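Local coordinates for Slr0280 protein (Synechocystis sp., PDB 5H3K) that is of unknown function but belongs to the NAGPA family and probably carries a phosphodiester glycosidase domain, at residues Leu94-Pro99 with Lys271-Thr276; Pro311-Pro316 with Val601-Gly606; Ala323-Ile328 with Gly588-Arg593; Ile534-Asn539 with Gly569-Leu574. One frame throughout, in Å; residues are numbered along the deposited sequence.

In the fold
Interactions 2 and 3 form the most closely knit pair, their centres about 12 Å apart. Strand 600-609 pairs with both 307-313 and 323-324, and Val601 N lies 2.8 Å from Ala323 O, a probable hydrogen bond; Ala604 CB packs 3.4 Å from Leu325 CD2. Interaction 4 reaches this body through Ile605 CD1, 3.8 Å from Ile534 CD1, although the centres of interactions 2 and 4 are about 22 Å apart. Interaction 1 sits at the surface, its nearest atoms about 6 Å from interaction 3, yet it shares the eight-stranded antiparallel sheet with interaction 4. Along the chain, interaction 4 is nested within 3, and 3 within 2.

Interaction 1 of 4, residues Leu94-Pro99 with Lys271-Thr276; sequences LDNTSP and KTINWT
Direct hydrogen bonds dominate this surface contact, and three of the four join a loop side chain to strand backbone. The amide of Asn96, its CG held in the crowded position between backbone N and carbonyl carbon (chi1 66°), grips Asn274 at two points. Its OD1 takes Asn274 N on a lone pair at 2.8 Å, while its ND2 gives an almost straight bond (170°) of 2.9 Å to Asn274 O, which lies in the amide plane. Gln101 O also accepts from ND2, further fixing the rotation of the amide. Asp95 OD1 receives Thr272 N at 3.0 Å from above the carboxylate plane, 60° out of it. In the reverse direction, the Asn274 side chain reaches across and its ND2 donates to Thr97 O at 2.8 Å.

Water adds two bridges. One molecule donates to both Asn96 O, at 2.7 Å, and Thr272 O; the other joins Asp95 OD2 to Thr272 OG1.

Weaker contacts fill the ends. Pro99 CA makes a CH...O contact of 3.3 Å with Asn274 O and its ring rests by the Thr276 backbone, while Ile273 CD1 touches Leu94 O, also at 3.3 Å. Lys271 turns its NZ to Leu93 O, and Trp275 points away, with NE1 bonded to Asp82.

Residues 94-99 thus run alongside 271-276 in the same direction, using the Asn96 amide in place of a peptide group. It is an irregular loop docked on the edge strand of an antiparallel sheet, whose partner strand 279-288 meets a classic beta bulge at Trp275 and Thr276.

Interaction 2 of 4, residues Pro311-Pro316 with Val601-Gly606; sequences PLMANP and VSNAIG
The amide of Asn603 stands on one face of the sheet, its CG in the crowded position between backbone N and carbonyl carbon (chi1 56°). ND2 bonds Ser602 OG at 2.9 Å, the hydroxyl lying 26° out of the amide plane, and OD1 accepts from Gly341 N. The Met313 side chain lies alongside that of Asn603 and points the same way, SD 3.7 Å from Asn603 CB. The Pro311 ring and Ile605 occupy this same face, under strands 354-356 and 497-500, where Val354 and Met499 meet it. Leu312 and Ala604 face the other way, against Ile328 and Leu325 of helix 325-331.

Between the faces the backbones form an antiparallel ladder. Leu312 and Ala604 are the hydrogen-bonded pair: Leu312 N donates to Ala604 O at 2.9 Å, from above the carbonyl plane, and Ala604 N returns to Leu312 O at 2.8 Å. Pro311-Ile605 and Met313-Asn603 are the flanking non-hydrogen-bonded pairs.

Beyond the strand, Ala314 N still bonds Ser602 O at 2.9 Å, and Ala314 CB touches Val601 O at 3.6 Å. At the opposite end Leu312 CD1 settles 3.9 Å from Gly606 CA.

Interaction 3 of 4, residues Ala323-Ile328 with Gly588-Arg593; sequences APLVTI and GQLLDR
Val326 carries the tight half of the contact. With CG2 anti to its backbone N and CG1 in the crowded position (chi1 81°), it drives CG2 against the 588-590 backbone, 3.4 Å from Gly588 O and 3.9 Å from Gln589 CA. From the other segment Leu590 swings its CD2 branch over the same side chain, to 3.8 Å from Val326 CB. The Leu590 CG is anti to its carbonyl carbon, which brings a side chain that starts off alongside round to the helix. Leu325, CG anti to its backbone N, crosses it obliquely and meets it tip to tip, CD1 to CD2 at 4.0 Å. The cluster is buried; Ser583 and Ala598 also pack on Leu590.

The helix here is only beginning. Pro324 is the N-cap of helix 325-331, and its carbonyl O accepts Ile328 N at 3.0 Å, so Leu325 and Val326 are its first-turn residues, joining helix to the short strand 589-590. Gly588 precedes that strand at positive phi (72°), and its carbonyl, besides touching Val326, accepts from Arg330 NE one turn on.

The contact loosens away from these few atoms. Thr327 turns its side chain away from 588-593 and is partly exposed, and Gln589 also points away, its NE2 bonded to Pro64 O and its OE1 to Arg330. Past Leu590 the chain departs altogether: Leu591 packs on strand 291-300, the Asp592 carboxylate takes His548 and Leu584 N, and Arg593 bonds carbonyls of Gly579 and Thr582.

Interaction 4 of 4, residues Ile534-Asn539 with Gly569-Leu574; sequences IAVDRN and GAVNAL
Val536 and Asn572 lie side by side on one face and point the same way, Val536 CG2 coming 3.6 Å from Asn572 ND2. OD1 of Asn572 accepts from Gln508 N, just past the end of neighbouring strand 504-507. On the same face Ile534 and Leu574 cross obliquely, Ile534 CG2 meeting Leu574 CB at 4.1 Å, with Ile371 covering both. The opposite face carries Ala535 and Ala573; Ala570 approaches from the turn, its CB 3.8 Å from Ala535 CB, and Ile506 packs on Ala570 and Ala573.

These rows belong to antiparallel strands 531-536 and 572-576, the segments running at 174° to each other within an eight-stranded sheet. Ile534 and Leu574 exchange two backbone bonds, Leu574 N to Ile534 O at 2.9 Å lying nearly along the C=O axis. At the far end Val571 and Asn572 together oppose Val536, a classic beta bulge: Val536 O takes Val571 N at 2.9 Å and, weakly, Asn572 N at 3.4 Å.

Val571 leans toward the other segment with its two branches split. CG2 presses 3.2 Å from Val536 O, while CG1 lies over one face of the Arg538 guanidinium, the two side chains crossing obliquely and Arg538 CD approaching to 3.7 Å. Asp537 points away at its root, and its OD1 accepts Asn539 N in an Asx turn, while Gly569, at positive phi, ends helix 558-567 in a Schellman motif.

Interaction 1 of 4, residues Leu94-Pro99 with Lys271-Thr276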
loop_
_atom_site.group_PDB
_atom_site.type_symbol
_atom_site.label_atom_id
_atom_site.label_comp_id
_atom_site.label_asym_id
_atom_site.label_seq_id
_atom_site.Cartn_x
_atom_site.Cartn_y
_atom_site.Cartn_z
ATOM N N LEU A 94 10.293 -14.460 14.118
ATOM C CA LEU A 94 11.430 -13.898 14.843
ATOM C C LEU A 94 12.498 -13.358 13.885
ATOM O O LEU A 94 12.583 -13.800 12.731
ATOM C CB LEU A 94 12.050 -14.973 15.746
ATOM C CG LEU A 94 11.056 -15.790 16.562
ATOM C CD1 LEU A 94 11.784 -16.845 17.402
ATOM C CD2 LEU A 94 10.229 -14.884 17.439
ATOM N N ASP A 95 13.307 -12.413 14.365
ATOM C CA ASP A 95 14.393 -11.852 13.561
ATOM C C ASP A 95 15.233 -12.980 12.968
ATOM O O ASP A 95 15.602 -13.933 13.672
ATOM C CB ASP A 95 15.265 -10.922 14.403
ATOM C CG ASP A 95 14.544 -9.649 14.826
ATOM O OD1 ASP A 95 13.316 -9.527 14.617
ATOM O OD2 ASP A 95 15.213 -8.760 15.384
ATOM N N ASN A 96 15.490 -12.903 11.663
ATOM C CA ASN A 96 16.219 -13.960 10.967
ATOM C C ASN A 96 17.565 -13.482 10.446
ATOM O O ASN A 96 17.933 -12.322 10.611
ATOM C CB ASN A 96 15.394 -14.524 9.804
ATOM C CG ASN A 96 15.169 -13.500 8.691
ATOM O OD1 ASN A 96 15.057 -12.303 8.948
ATOM N ND2 ASN A 96 15.118 -13.971 7.455
ATOM N N THR A 97 18.294 -14.391 9.808
ATOM C CA THR A 97 19.566 -14.051 9.192
ATOM C C THR A 97 19.432 -14.118 7.679
ATOM O O THR A 97 19.248 -13.100 7.012
ATOM C CB THR A 97 20.688 -14.966 9.696
ATOM O OG1 THR A 97 20.240 -16.327 9.651
ATOM C CG2 THR A 97 21.036 -14.598 11.131
ATOM N N SER A 98 19.514 -15.320 7.134
ATOM C CA SER A 98 19.342 -15.515 5.704
ATOM C C SER A 98 17.850 -15.496 5.325
ATOM O O SER A 98 17.017 -16.038 6.060
ATOM C CB SER A 98 19.966 -16.854 5.313
ATOM O OG SER A 98 19.498 -17.261 4.041
ATOM N N PRO A 99 17.498 -14.866 4.183
ATOM C CA PRO A 99 16.094 -14.872 3.740
ATOM C C PRO A 99 15.498 -16.270 3.582
ATOM O O PRO A 99 14.281 -16.408 3.641
ATOM C CB PRO A 99 16.143 -14.170 2.376
ATOM C CG PRO A 99 17.314 -13.244 2.478
ATOM C CD PRO A 99 18.331 -13.966 3.361
ATOM N N LYS A 271 10.995 -5.614 15.104
ATOM C CA LYS A 271 11.216 -6.802 14.295
ATOM C C LYS A 271 12.082 -6.415 13.106
ATOM O O LYS A 271 11.959 -5.307 12.582
ATOM C CB LYS A 271 9.872 -7.372 13.805
ATOM C CG LYS A 271 9.989 -8.761 13.143
ATOM C CD LYS A 271 8.703 -9.168 12.402
ATOM C CE LYS A 271 7.494 -9.287 13.338
ATOM N NZ LYS A 271 7.756 -10.208 14.479
ATOM N N THR A 272 12.977 -7.306 12.701
ATOM C CA THR A 272 13.736 -7.113 11.465
ATOM C C THR A 272 13.762 -8.427 10.703
ATOM O O THR A 272 14.316 -9.417 11.178
ATOM C CB THR A 272 15.176 -6.602 11.729
ATOM O OG1 THR A 272 15.135 -5.350 12.428
ATOM C CG2 THR A 272 15.945 -6.412 10.414
ATOM N N ILE A 273 13.127 -8.447 9.534
ATOM C CA ILE A 273 13.054 -9.652 8.720
ATOM C C ILE A 273 13.761 -9.430 7.396
ATOM O O ILE A 273 13.369 -8.554 6.603
ATOM C CB ILE A 273 11.591 -10.098 8.429
ATOM C CG1 ILE A 273 10.823 -10.401 9.724
ATOM C CG2 ILE A 273 11.595 -11.319 7.524
ATOM C CD1 ILE A 273 11.324 -11.628 10.514
ATOM N N ASN A 274 14.819 -10.201 7.158
ATOM C CA ASN A 274 15.414 -10.255 5.831
ATOM C C ASN A 274 14.525 -11.145 4.971
ATOM O O ASN A 274 14.481 -12.371 5.142
ATOM C CB ASN A 274 16.863 -10.749 5.902
ATOM C CG ASN A 274 17.727 -9.880 6.807
ATOM O OD1 ASN A 274 17.749 -8.653 6.682
ATOM N ND2 ASN A 274 18.428 -10.515 7.736
ATOM N N TRP A 275 13.789 -10.514 4.058
ATOM C CA TRP A 275 12.630 -11.143 3.429
ATOM C C TRP A 275 13.014 -11.858 2.151
ATOM O O TRP A 275 12.752 -13.050 1.987
ATOM C CB TRP A 275 11.560 -10.077 3.175
ATOM C CG TRP A 275 10.198 -10.607 2.866
ATOM C CD1 TRP A 275 9.350 -11.244 3.724
ATOM C CD2 TRP A 275 9.495 -10.482 1.618
ATOM N NE1 TRP A 275 8.176 -11.551 3.076
ATOM C CE2 TRP A 275 8.240 -11.100 1.783
ATOM C CE3 TRP A 275 9.823 -9.930 0.373
ATOM C CZ2 TRP A 275 7.294 -11.171 0.750
ATOM C CZ3 TRP A 275 8.888 -9.999 -0.654
ATOM C CH2 TRP A 275 7.638 -10.617 -0.460
ATOM N N THR A 276 13.621 -11.134 1.229
ATOM C CA THR A 276 14.250 -11.797 0.096
ATOM C C THR A 276 15.511 -11.016 -0.215
ATOM O O THR A 276 15.787 -10.006 0.442
ATOM C CB THR A 276 13.301 -11.894 -1.120
ATOM O OG1 THR A 276 13.741 -12.953 -1.988
ATOM C CG2 THR A 276 13.260 -10.568 -1.885
HETATM O O HOH W 1 14.785 -6.170 15.103
HETATM O O HOH W 2 16.887 -9.868 11.177
#

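Interaction 2 of 4, residues Pro311-Pro316 with Val601-Gly606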
loop_
_atom_site.group_PDB
_atom_site.type_symbol
_atom_site.label_atom_id
_atom_site.label_comp_id
_atom_site.label_asym_id
_atom_site.label_seq_id
_atom_site.Cartn_x
_atom_site.Cartn_y
_atom_site.Cartn_z
ATOM N N PRO A 311 4.141 2.133 -10.607
ATOM C CA PRO A 311 2.889 2.649 -10.053
ATOM C C PRO A 311 1.746 1.739 -10.470
ATOM O O PRO A 311 1.741 1.210 -11.593
ATOM C CB PRO A 311 2.748 4.035 -10.703
ATOM C CG PRO A 311 3.558 3.971 -11.955
ATOM C CD PRO A 311 4.654 2.953 -11.723
ATOM N N LEU A 312 0.792 1.544 -9.570
ATOM C CA LEU A 312 -0.311 0.637 -9.815
ATOM C C LEU A 312 -1.593 1.378 -9.541
ATOM O O LEU A 312 -1.745 1.972 -8.466
ATOM C CB LEU A 312 -0.205 -0.564 -8.873
ATOM C CG LEU A 312 1.079 -1.397 -8.939
ATOM C CD1 LEU A 312 0.987 -2.510 -7.894
ATOM C CD2 LEU A 312 1.253 -1.981 -10.331
ATOM N N MET A 313 -2.515 1.357 -10.499
ATOM C CA MET A 313 -3.815 1.991 -10.322
ATOM C C MET A 313 -4.848 0.987 -9.868
ATOM O O MET A 313 -4.795 -0.178 -10.258
ATOM C CB MET A 313 -4.295 2.607 -11.638
ATOM C CG MET A 313 -3.297 3.516 -12.252
ATOM S SD MET A 313 -3.165 5.085 -11.407
ATOM C CE MET A 313 -4.488 6.016 -12.144
ATOM N N ALA A 314 -5.788 1.453 -9.045
ATOM C CA ALA A 314 -6.890 0.631 -8.525
ATOM C C ALA A 314 -7.600 -0.111 -9.650
ATOM O O ALA A 314 -7.901 -1.307 -9.545
ATOM C CB ALA A 314 -7.884 1.497 -7.782
ATOM N N ASN A 315 -7.902 0.627 -10.709
ATOM C CA ASN A 315 -8.330 0.020 -11.963
ATOM C C ASN A 315 -7.118 -0.065 -12.892
ATOM O O ASN A 315 -6.587 0.953 -13.340
ATOM C CB ASN A 315 -9.483 0.825 -12.582
ATOM C CG ASN A 315 -10.122 0.107 -13.759
ATOM O OD1 ASN A 315 -9.429 -0.335 -14.683
ATOM N ND2 ASN A 315 -11.448 -0.011 -13.730
ATOM N N PRO A 316 -6.651 -1.292 -13.169
ATOM C CA PRO A 316 -5.352 -1.484 -13.815
ATOM C C PRO A 316 -5.248 -0.834 -15.191
ATOM O O PRO A 316 -4.138 -0.612 -15.657
ATOM C CB PRO A 316 -5.233 -3.008 -13.916
ATOM C CG PRO A 316 -6.154 -3.532 -12.858
ATOM C CD PRO A 316 -7.305 -2.571 -12.850
ATOM N N VAL A 601 -7.972 3.315 -2.018
ATOM C CA VAL A 601 -7.094 4.357 -2.560
ATOM C C VAL A 601 -7.078 4.302 -4.079
ATOM O O VAL A 601 -7.442 3.291 -4.676
ATOM C CB VAL A 601 -5.639 4.243 -2.015
ATOM C CG1 VAL A 601 -5.620 4.318 -0.485
ATOM C CG2 VAL A 601 -4.988 2.935 -2.480
ATOM N N SER A 602 -6.644 5.384 -4.706
ATOM C CA SER A 602 -6.563 5.442 -6.170
ATOM C C SER A 602 -5.369 4.682 -6.748
ATOM O O SER A 602 -5.458 4.041 -7.804
ATOM C CB SER A 602 -6.478 6.901 -6.615
ATOM O OG SER A 602 -5.987 6.996 -7.956
ATOM N N ASN A 603 -4.227 4.772 -6.081
ATOM C CA ASN A 603 -3.022 4.204 -6.661
ATOM C C ASN A 603 -1.938 3.910 -5.633
ATOM O O ASN A 603 -1.996 4.363 -4.478
ATOM C CB ASN A 603 -2.490 5.106 -7.781
ATOM C CG ASN A 603 -2.221 6.539 -7.319
ATOM O OD1 ASN A 603 -1.198 6.833 -6.678
ATOM N ND2 ASN A 603 -3.111 7.444 -7.685
ATOM N N ALA A 604 -0.939 3.161 -6.070
ATOM C CA ALA A 604 0.093 2.678 -5.170
ATOM C C ALA A 604 1.435 2.663 -5.877
ATOM O O ALA A 604 1.514 2.805 -7.101
ATOM C CB ALA A 604 -0.269 1.273 -4.720
ATOM N N ILE A 605 2.505 2.518 -5.105
ATOM C CA ILE A 605 3.785 2.158 -5.696
ATOM C C ILE A 605 3.997 0.691 -5.365
ATOM O O ILE A 605 3.969 0.312 -4.192
ATOM C CB ILE A 605 4.926 3.019 -5.144
ATOM C CG1 ILE A 605 4.749 4.481 -5.581
ATOM C CG2 ILE A 605 6.300 2.512 -5.617
ATOM C CD1 ILE A 605 5.692 5.455 -4.860
ATOM N N GLY A 606 4.212 -0.131 -6.391
ATOM C CA GLY A 606 4.391 -1.566 -6.210
ATOM C C GLY A 606 5.824 -1.988 -6.505
ATOM O O GLY A 606 6.492 -1.417 -7.368
#

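Interaction 3 of 4, residues Ala323-Ile328 with Gly588-Arg593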
loop_
_atom_site.group_PDB
_atom_site.type_symbol
_atom_site.label_atom_id
_atom_site.label_comp_id
_atom_site.label_asym_id
_atom_site.label_seq_id
_atom_site.Cartn_x
_atom_site.Cartn_y
_atom_site.Cartn_z
ATOM N N ALA A 323 -9.612 1.292 -4.618
ATOM C CA ALA A 323 -9.658 -0.059 -4.064
ATOM C C ALA A 323 -8.738 -0.136 -2.845
ATOM O O ALA A 323 -7.777 0.623 -2.751
ATOM C CB ALA A 323 -9.219 -1.079 -5.131
ATOM N N PRO A 324 -9.005 -1.067 -1.917
ATOM C CA PRO A 324 -8.048 -1.224 -0.813
ATOM C C PRO A 324 -6.647 -1.501 -1.341
ATOM O O PRO A 324 -6.498 -2.225 -2.334
ATOM C CB PRO A 324 -8.578 -2.456 -0.064
ATOM C CG PRO A 324 -10.057 -2.469 -0.383
ATOM C CD PRO A 324 -10.127 -2.019 -1.821
ATOM N N LEU A 325 -5.638 -0.903 -0.711
ATOM C CA LEU A 325 -4.248 -1.089 -1.110
ATOM C C LEU A 325 -3.906 -2.577 -1.139
ATOM O O LEU A 325 -3.223 -3.049 -2.053
ATOM C CB LEU A 325 -3.312 -0.339 -0.144
ATOM C CG LEU A 325 -1.781 -0.329 -0.304
ATOM C CD1 LEU A 325 -1.126 -1.592 0.222
ATOM C CD2 LEU A 325 -1.327 -0.066 -1.755
ATOM N N VAL A 326 -4.378 -3.316 -0.143
ATOM C CA VAL A 326 -4.047 -4.731 -0.059
ATOM C C VAL A 326 -4.661 -5.516 -1.226
ATOM O O VAL A 326 -4.085 -6.505 -1.685
ATOM C CB VAL A 326 -4.421 -5.342 1.319
ATOM C CG1 VAL A 326 -5.913 -5.680 1.360
ATOM C CG2 VAL A 326 -3.565 -6.582 1.596
ATOM N N THR A 327 -5.811 -5.053 -1.722
ATOM C CA THR A 327 -6.456 -5.645 -2.902
ATOM C C THR A 327 -5.676 -5.314 -4.171
ATOM O O THR A 327 -5.484 -6.184 -5.040
ATOM C CB THR A 327 -7.924 -5.181 -3.037
ATOM O OG1 THR A 327 -8.647 -5.593 -1.867
ATOM C CG2 THR A 327 -8.567 -5.807 -4.266
ATOM N N ILE A 328 -5.216 -4.066 -4.281
ATOM C CA ILE A 328 -4.339 -3.696 -5.389
ATOM C C ILE A 328 -3.108 -4.605 -5.383
ATOM O O ILE A 328 -2.755 -5.174 -6.414
ATOM C CB ILE A 328 -3.901 -2.208 -5.311
ATOM C CG1 ILE A 328 -5.125 -1.279 -5.439
ATOM C CG2 ILE A 328 -2.852 -1.900 -6.380
ATOM C CD1 ILE A 328 -4.807 0.222 -5.237
ATOM N N GLY A 588 1.227 -9.491 -0.056
ATOM C CA GLY A 588 -0.225 -9.401 -0.104
ATOM C C GLY A 588 -0.946 -9.323 1.239
ATOM O O GLY A 588 -2.125 -9.690 1.324
ATOM N N GLN A 589 -0.254 -8.848 2.277
ATOM C CA GLN A 589 -0.865 -8.626 3.589
ATOM C C GLN A 589 -0.449 -7.266 4.101
ATOM O O GLN A 589 0.686 -6.859 3.900
ATOM C CB GLN A 589 -0.434 -9.686 4.611
ATOM C CG GLN A 589 -0.659 -11.131 4.163
ATOM C CD GLN A 589 -2.126 -11.508 4.048
ATOM O OE1 GLN A 589 -3.015 -10.790 4.522
ATOM N NE2 GLN A 589 -2.387 -12.649 3.420
ATOM N N LEU A 590 -1.353 -6.568 4.786
ATOM C CA LEU A 590 -0.985 -5.288 5.404
ATOM C C LEU A 590 -0.088 -5.488 6.611
ATOM O O LEU A 590 -0.361 -6.342 7.465
ATOM C CB LEU A 590 -2.227 -4.505 5.848
ATOM C CG LEU A 590 -3.150 -3.902 4.798
ATOM C CD1 LEU A 590 -4.182 -2.972 5.487
ATOM C CD2 LEU A 590 -2.357 -3.165 3.728
ATOM N N LEU A 591 0.968 -4.688 6.698
ATOM C CA LEU A 591 1.929 -4.795 7.796
ATOM C C LEU A 591 1.626 -3.830 8.928
ATOM O O LEU A 591 1.936 -4.106 10.086
ATOM C CB LEU A 591 3.346 -4.489 7.293
ATOM C CG LEU A 591 3.997 -5.432 6.279
ATOM C CD1 LEU A 591 5.444 -5.014 6.051
ATOM C CD2 LEU A 591 3.920 -6.860 6.795
ATOM N N ASP A 592 1.021 -2.698 8.587
ATOM C CA ASP A 592 1.032 -1.522 9.458
ATOM C C ASP A 592 -0.269 -1.243 10.197
ATOM O O ASP A 592 -0.275 -0.469 11.160
ATOM C CB ASP A 592 1.360 -0.285 8.620
ATOM C CG ASP A 592 0.301 -0.015 7.550
ATOM O OD1 ASP A 592 0.055 -0.912 6.706
ATOM O OD2 ASP A 592 -0.292 1.088 7.557
ATOM N N ARG A 593 -1.378 -1.818 9.727
ATOM C CA ARG A 593 -2.678 -1.586 10.351
ATOM C C ARG A 593 -3.609 -2.720 9.989
ATOM O O ARG A 593 -3.322 -3.494 9.071
ATOM C CB ARG A 593 -3.282 -0.250 9.873
ATOM C CG ARG A 593 -3.794 -0.271 8.419
ATOM C CD ARG A 593 -3.967 1.136 7.843
ATOM N NE ARG A 593 -4.821 1.960 8.692
ATOM C CZ ARG A 593 -4.934 3.286 8.625
ATOM N NH1 ARG A 593 -4.273 3.975 7.712
ATOM N NH2 ARG A 593 -5.734 3.925 9.481
#

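Interaction 4 of 4, residues Ile534-Asn539 with Gly569-Leu574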
loop_
_atom_site.group_PDB
_atom_site.type_symbol
_atom_site.label_atom_id
_atom_site.label_comp_id
_atom_site.label_asym_id
_atom_site.label_seq_id
_atom_site.Cartn_x
_atom_site.Cartn_y
_atom_site.Cartn_z
ATOM N N ILE A 534 7.816 7.691 0.561
ATOM C CA ILE A 534 8.852 6.962 -0.150
ATOM C C ILE A 534 10.134 7.781 -0.068
ATOM O O ILE A 534 10.118 9.004 -0.275
ATOM C CB ILE A 534 8.480 6.631 -1.618
ATOM C CG1 ILE A 534 9.633 5.876 -2.293
ATOM C CG2 ILE A 534 8.095 7.899 -2.403
ATOM C CD1 ILE A 534 9.218 5.176 -3.556
ATOM N N ALA A 535 11.239 7.116 0.252
ATOM C CA ALA A 535 12.496 7.808 0.452
ATOM C C ALA A 535 13.644 6.995 -0.106
ATOM O O ALA A 535 13.493 5.795 -0.404
ATOM C CB ALA A 535 12.713 8.078 1.940
ATOM N N VAL A 536 14.787 7.645 -0.274
ATOM C CA VAL A 536 16.013 6.903 -0.557
ATOM C C VAL A 536 17.070 7.237 0.492
ATOM O O VAL A 536 17.172 8.387 0.931
ATOM C CB VAL A 536 16.546 7.158 -1.989
ATOM C CG1 VAL A 536 15.494 6.786 -3.026
ATOM C CG2 VAL A 536 16.947 8.611 -2.160
ATOM N N ASP A 537 17.836 6.228 0.903
ATOM C CA ASP A 537 18.922 6.419 1.882
ATOM C C ASP A 537 20.282 6.698 1.225
ATOM O O ASP A 537 20.354 6.920 0.018
ATOM C CB ASP A 537 19.016 5.231 2.856
ATOM C CG ASP A 537 19.439 3.916 2.182
ATOM O OD1 ASP A 537 20.054 3.907 1.084
ATOM O OD2 ASP A 537 19.163 2.859 2.782
ATOM N N ARG A 538 21.342 6.671 2.035
ATOM C CA ARG A 538 22.716 6.933 1.593
ATOM C C ARG A 538 23.185 5.968 0.504
ATOM O O ARG A 538 23.983 6.334 -0.365
ATOM C CB ARG A 538 23.666 6.811 2.788
ATOM C CG ARG A 538 23.057 7.250 4.120
ATOM C CD ARG A 538 23.241 8.744 4.353
ATOM N NE ARG A 538 22.482 9.214 5.509
ATOM C CZ ARG A 538 22.413 10.486 5.894
ATOM N NH1 ARG A 538 23.063 11.427 5.214
ATOM N NH2 ARG A 538 21.692 10.819 6.960
ATOM N N ASN A 539 22.687 4.737 0.563
ATOM C CA ASN A 539 23.118 3.677 -0.337
ATOM C C ASN A 539 22.290 3.654 -1.613
ATOM O O ASN A 539 22.539 2.851 -2.521
ATOM C CB ASN A 539 23.016 2.331 0.371
ATOM C CG ASN A 539 23.588 2.368 1.779
ATOM O OD1 ASN A 539 22.904 2.030 2.754
ATOM N ND2 ASN A 539 24.849 2.785 1.896
ATOM N N GLY A 569 17.216 7.778 8.179
ATOM C CA GLY A 569 18.359 7.848 7.283
ATOM C C GLY A 569 18.009 8.326 5.887
ATOM O O GLY A 569 18.777 8.130 4.939
ATOM N N ALA A 570 16.854 8.964 5.741
ATOM C CA ALA A 570 16.441 9.433 4.421
ATOM C C ALA A 570 17.314 10.594 3.947
ATOM O O ALA A 570 17.493 11.565 4.675
ATOM C CB ALA A 570 14.977 9.849 4.438
ATOM N N VAL A 571 17.854 10.500 2.733
ATOM C CA VAL A 571 18.525 11.656 2.123
ATOM C C VAL A 571 17.593 12.431 1.190
ATOM O O VAL A 571 17.756 13.630 1.007
ATOM C CB VAL A 571 19.820 11.261 1.383
ATOM C CG1 VAL A 571 20.744 10.519 2.322
ATOM C CG2 VAL A 571 19.520 10.403 0.184
ATOM N N ASN A 572 16.631 11.734 0.588
ATOM C CA ASN A 572 15.542 12.375 -0.150
ATOM C C ASN A 572 14.270 11.690 0.335
ATOM O O ASN A 572 14.297 10.487 0.552
ATOM C CB ASN A 572 15.687 12.137 -1.663
ATOM C CG ASN A 572 16.918 12.806 -2.261
ATOM O OD1 ASN A 572 17.188 13.978 -2.017
ATOM N ND2 ASN A 572 17.651 12.060 -3.071
ATOM N N ALA A 573 13.175 12.433 0.524
ATOM C CA ALA A 573 11.937 11.866 1.040
ATOM C C ALA A 573 10.733 12.623 0.506
ATOM O O ALA A 573 10.723 13.855 0.499
ATOM C CB ALA A 573 11.934 11.890 2.587
ATOM N N LEU A 574 9.727 11.871 0.067
ATOM C CA LEU A 574 8.486 12.416 -0.465
ATOM C C LEU A 574 7.336 11.941 0.400
ATOM O O LEU A 574 7.158 10.727 0.614
ATOM C CB LEU A 574 8.276 11.929 -1.908
ATOM C CG LEU A 574 6.920 12.226 -2.548
ATOM C CD1 LEU A 574 6.777 13.719 -2.755
ATOM C CD2 LEU A 574 6.837 11.474 -3.887
#